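Local coordinates for GTN Reductase (Agrobacterium tumefaciens, PDB 4JIC), which probably reduces nitrate esters such as glycerol trinitrate and activated carbon-carbon double bonds, using a bound flavin mononucleotide, at residues A[179-184]-A[233-238]. Residues are numbered along the deposited sequence; the frame is centred on the assembly and turned at random.
Sequences AANGYL and PVTPAN. With FMN (flavin mononucleotide), chain D.
The backbone oxygen Asn181 O receives the amide of Asn238, whose ND2 approaches to 2.9 Å. With an N-H...O angle of 170° and the acceptor lying in the Asn238 amide plane, the bond is nearly straight; Asn238 CG, turned anti to its carbonyl carbon (chi1 -68°), carries the amide over to the neighbouring loop. The same oxygen sits 3.3 Å above one face of the Tyr183 ring, offset toward its rim. Asn238 ND2 also comes within 3.3 Å of Tyr183 OH, a hydroxyl that is hydrogen-bonded to Tyr65, and the amide plane is steeply inclined to the ring. A second link runs through a water that donates to both Gly182 O and Asn238 O, at 2.7 Å from each, so the two loops are joined at two points. Apolar packing brings Ala237 CB to 4.1 Å from Asn181 CB. Thr235, crossing Asn181 at about a right angle, sets its CG2 methyl 3.9 Å from Asn181 OD1, a van der Waals contact. With Thr235 OG1 anti to its backbone N (chi1 -176°), the hydroxyl accepts from Ala237 N in an ST turn. Thr271 OG1 hydrogen-bonds to both Thr235 OG1 and Asn181 OD1, which holds Asn181 OD1, while Asn181 ND2 lies 3.3 Å from FMN N1. The type I' turn Ala180-Tyr183 follows strand 174-178, and residues 233-238 follow the adjacent parallel strand 227-231; the contact thus joins consecutive beta-alpha loops at the C-terminal, flavin-binding mouth of a TIM barrel, as in the Old Yellow Enzyme family.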
ATOM      1  N   ALA A 179      -3.102   4.720   1.019  1.00  4.74           N
ATOM      2  CA  ALA A 179      -3.757   5.679   1.899  1.00  5.06           C
ATOM      3  C   ALA A 179      -3.749   5.162   3.326  1.00  5.78           C
ATOM      4  O   ALA A 179      -4.655   5.451   4.117  1.00  6.52           O
ATOM      5  CB  ALA A 179      -5.189   5.951   1.424  1.00  4.90           C
ATOM      6  N   ALA A 180      -2.705   4.410   3.654  1.00  4.31           N
ATOM      7  CA  ALA A 180      -2.626   3.733   4.941  1.00  5.70           C
ATOM      8  C   ALA A 180      -1.327   4.025   5.690  1.00  4.77           C
ATOM      9  O   ALA A 180      -0.490   4.818   5.232  1.00  3.95           O
ATOM     10  CB  ALA A 180      -2.780   2.225   4.741  1.00  8.71           C
ATOM     11  N   ASN A 181      -1.191   3.367   6.841  1.00  4.95           N
ATOM     12  CA  ASN A 181       0.047   3.295   7.622  1.00  5.03           C
ATOM     13  C   ASN A 181       0.712   4.632   7.927  1.00  4.74           C
ATOM     14  O   ASN A 181       1.939   4.744   7.929  1.00  5.96           O
ATOM     15  CB  ASN A 181       1.029   2.310   6.975  1.00  4.70           C
ATOM     16  CG  ASN A 181       0.450   0.916   6.874  1.00  7.22           C
ATOM     17  OD1 ASN A 181      -0.414   0.545   7.669  1.00  8.17           O
ATOM     18  ND2 ASN A 181       0.915   0.134   5.898  1.00  8.29           N
ATOM     19  N   GLY A 182      -0.103   5.656   8.175  1.00  4.40           N
ATOM     20  CA  GLY A 182       0.408   6.931   8.643  1.00  5.19           C
ATOM     21  C   GLY A 182       1.138   7.756   7.597  1.00  4.20           C
ATOM     22  O   GLY A 182       1.870   8.676   7.949  1.00  5.58           O
ATOM     23  N   TYR A 183       0.936   7.455   6.316  1.00  3.56           N
ATOM     24  CA  TYR A 183       1.611   8.228   5.271  1.00  3.54           C
ATOM     25  C   TYR A 183       0.784   9.444   4.851  1.00  4.07           C
ATOM     26  O   TYR A 183      -0.127   9.836   5.574  1.00  4.39           O
ATOM     27  CB  TYR A 183       2.073   7.328   4.109  1.00  3.46           C
ATOM     28  CG  TYR A 183       3.151   6.369   4.595  1.00  3.48           C
ATOM     29  CD1 TYR A 183       4.407   6.847   4.982  1.00  3.56           C
ATOM     30  CD2 TYR A 183       2.897   5.011   4.727  1.00  5.80           C
ATOM     31  CE1 TYR A 183       5.390   5.982   5.448  1.00  4.24           C
ATOM     32  CE2 TYR A 183       3.879   4.135   5.199  1.00  5.04           C
ATOM     33  CZ  TYR A 183       5.116   4.627   5.548  1.00  6.30           C
ATOM     34  OH  TYR A 183       6.079   3.762   6.020  1.00  6.35           O
ATOM     35  N   LEU A 184       1.126  10.081   3.739  1.00  3.79           N
ATOM     36  CA  LEU A 184       0.580  11.415   3.475  1.00  4.14           C
ATOM     37  C   LEU A 184      -0.945  11.490   3.540  1.00  4.50           C
ATOM     38  O   LEU A 184      -1.509  12.378   4.182  1.00  4.80           O
ATOM     39  CB  LEU A 184       1.044  11.944   2.117  1.00  6.05           C
ATOM     40  CG  LEU A 184       0.494  13.344   1.832  1.00  4.03           C
ATOM     41  CD1 LEU A 184       1.146  14.370   2.770  1.00  5.18           C
ATOM     42  CD2 LEU A 184       0.705  13.728   0.367  1.00  5.99           C
ATOM     43  N   PRO A 233      -7.693   1.775   9.355  1.00  6.87           N
ATOM     44  CA  PRO A 233      -8.413   2.668  10.278  1.00  6.97           C
ATOM     45  C   PRO A 233      -7.744   2.878  11.639  1.00  7.61           C
ATOM     46  O   PRO A 233      -7.804   3.994  12.160  1.00  8.26           O
ATOM     47  CB  PRO A 233      -9.773   1.982  10.456  1.00  6.58           C
ATOM     48  CG  PRO A 233      -9.941   1.124   9.236  1.00 10.60           C
ATOM     49  CD  PRO A 233      -8.549   0.705   8.811  1.00  7.51           C
ATOM     50  N   VAL A 234      -7.112   1.858  12.209  1.00  5.61           N
ATOM     51  CA  VAL A 234      -6.637   2.002  13.589  1.00  5.71           C
ATOM     52  C   VAL A 234      -5.137   1.859  13.801  1.00  4.78           C
ATOM     53  O   VAL A 234      -4.663   1.897  14.936  1.00  6.75           O
ATOM     54  CB  VAL A 234      -7.352   1.021  14.543  1.00  8.73           C
ATOM     55  CG1 VAL A 234      -8.860   1.217  14.464  1.00 10.45           C
ATOM     56  CG2 VAL A 234      -6.964  -0.422  14.218  1.00 11.14           C
ATOM     57  N   THR A 235      -4.380   1.700  12.725  1.00  5.32           N
ATOM     58  CA  THR A 235      -2.984   1.351  12.887  1.00  5.42           C
ATOM     59  C   THR A 235      -2.205   2.470  13.575  1.00  7.06           C
ATOM     60  O   THR A 235      -2.420   3.646  13.298  1.00  8.45           O
ATOM     61  CB  THR A 235      -2.336   0.996  11.534  1.00  7.48           C
ATOM     62  OG1 THR A 235      -0.986   0.568  11.755  1.00  6.48           O
ATOM     63  CG2 THR A 235      -2.338   2.194  10.588  1.00  6.11           C
ATOM     64  N   PRO A 236      -1.301   2.103  14.481  1.00  5.90           N
ATOM     65  CA  PRO A 236      -0.500   3.135  15.140  1.00  7.55           C
ATOM     66  C   PRO A 236       0.801   3.406  14.381  1.00  8.13           C
ATOM     67  O   PRO A 236       1.667   4.135  14.881  1.00  9.24           O
ATOM     68  CB  PRO A 236      -0.196   2.502  16.492  1.00  9.17           C
ATOM     69  CG  PRO A 236      -0.080   1.019  16.182  1.00  8.98           C
ATOM     70  CD  PRO A 236      -1.038   0.756  15.023  1.00  6.55           C
ATOM     71  N   ALA A 237       0.941   2.820  13.197  1.00  5.37           N
ATOM     72  CA  ALA A 237       2.147   3.012  12.391  1.00  6.71           C
ATOM     73  C   ALA A 237       2.527   4.484  12.239  1.00  4.49           C
ATOM     74  O   ALA A 237       1.677   5.343  12.043  1.00  5.74           O
ATOM     75  CB  ALA A 237       1.976   2.372  11.014  1.00  8.40           C
ATOM     76  N   ASN A 238       3.822   4.754  12.312  1.00  4.67           N
ATOM     77  CA  ASN A 238       4.341   6.092  12.033  1.00  4.62           C
ATOM     78  C   ASN A 238       3.735   7.188  12.889  1.00  6.38           C
ATOM     79  O   ASN A 238       3.465   8.298  12.425  1.00  6.08           O
ATOM     80  CB  ASN A 238       4.258   6.382  10.533  1.00  6.34           C
ATOM     81  CG  ASN A 238       5.210   5.511   9.751  1.00  6.96           C
ATOM     82  OD1 ASN A 238       6.402   5.455  10.064  1.00  9.19           O
ATOM     83  ND2 ASN A 238       4.688   4.773   8.780  1.00  5.52           N
TER
HETATM   84  N1  FMN D 401       2.322  -2.022   3.793  1.00  4.63           N
HETATM   85  C2  FMN D 401       2.087  -1.174   2.736  1.00  4.59           C
HETATM   86  O2  FMN D 401       0.956  -0.702   2.589  1.00  4.83           O
HETATM   87  N3  FMN D 401       3.112  -0.841   1.864  1.00  4.35           N
HETATM   88  C4  FMN D 401       4.399  -1.260   2.084  1.00  5.62           C
HETATM   89  O4  FMN D 401       5.289  -0.931   1.282  1.00  5.14           O
HETATM   90  C4A FMN D 401       4.647  -2.103   3.173  1.00  5.04           C
HETATM   91  N5  FMN D 401       5.934  -2.539   3.431  1.00  5.81           N
HETATM   92  C5A FMN D 401       6.087  -3.586   4.316  1.00  5.38           C
HETATM   93  C6  FMN D 401       7.333  -4.213   4.400  1.00  4.84           C
HETATM   94  C7  FMN D 401       7.540  -5.283   5.259  1.00  5.49           C
HETATM   95  C7M FMN D 401       8.881  -5.963   5.312  1.00  6.12           C
HETATM   96  C8  FMN D 401       6.477  -5.746   6.027  1.00  5.01           C
HETATM   97  C8M FMN D 401       6.661  -6.954   6.912  1.00  6.67           C
HETATM   98  C9  FMN D 401       5.227  -5.138   5.925  1.00  4.25           C
HETATM   99  C9A FMN D 401       5.023  -4.047   5.081  1.00  4.62           C
HETATM  100  N10 FMN D 401       3.779  -3.428   5.008  1.00  4.19           N
HETATM  101  C10 FMN D 401       3.598  -2.487   4.015  1.00  3.71           C
HETATM  102  C1' FMN D 401       2.577  -4.050   5.663  1.00  3.71           C
HETATM  103  C2' FMN D 401       2.132  -5.339   4.967  1.00  5.48           C
HETATM  104  O2' FMN D 401       1.570  -5.054   3.694  1.00  4.55           O
HETATM  105  C3' FMN D 401       1.075  -6.072   5.788  1.00  6.59           C
HETATM  106  O3' FMN D 401       0.017  -5.178   6.077  1.00  4.86           O
HETATM  107  C4' FMN D 401       1.637  -6.628   7.094  1.00  5.82           C
HETATM  108  O4' FMN D 401       2.772  -7.423   6.840  1.00  7.15           O
HETATM  109  C5' FMN D 401       0.622  -7.482   7.857  1.00  6.13           C
HETATM  110  O5' FMN D 401       0.199  -8.585   7.076  1.00  5.18           O
HETATM  111  P   FMN D 401       0.719 -10.078   7.426  1.00  6.03           P
HETATM  112  O1P FMN D 401       2.222 -10.001   7.402  1.00  4.91           O
HETATM  113  O2P FMN D 401       0.214 -10.419   8.807  1.00  6.79           O
HETATM  114  O3P FMN D 401       0.172 -11.005   6.383  1.00  7.08           O
HETATM  115  O   HOH W   1       2.502   9.784  10.344  1.00  5.11           O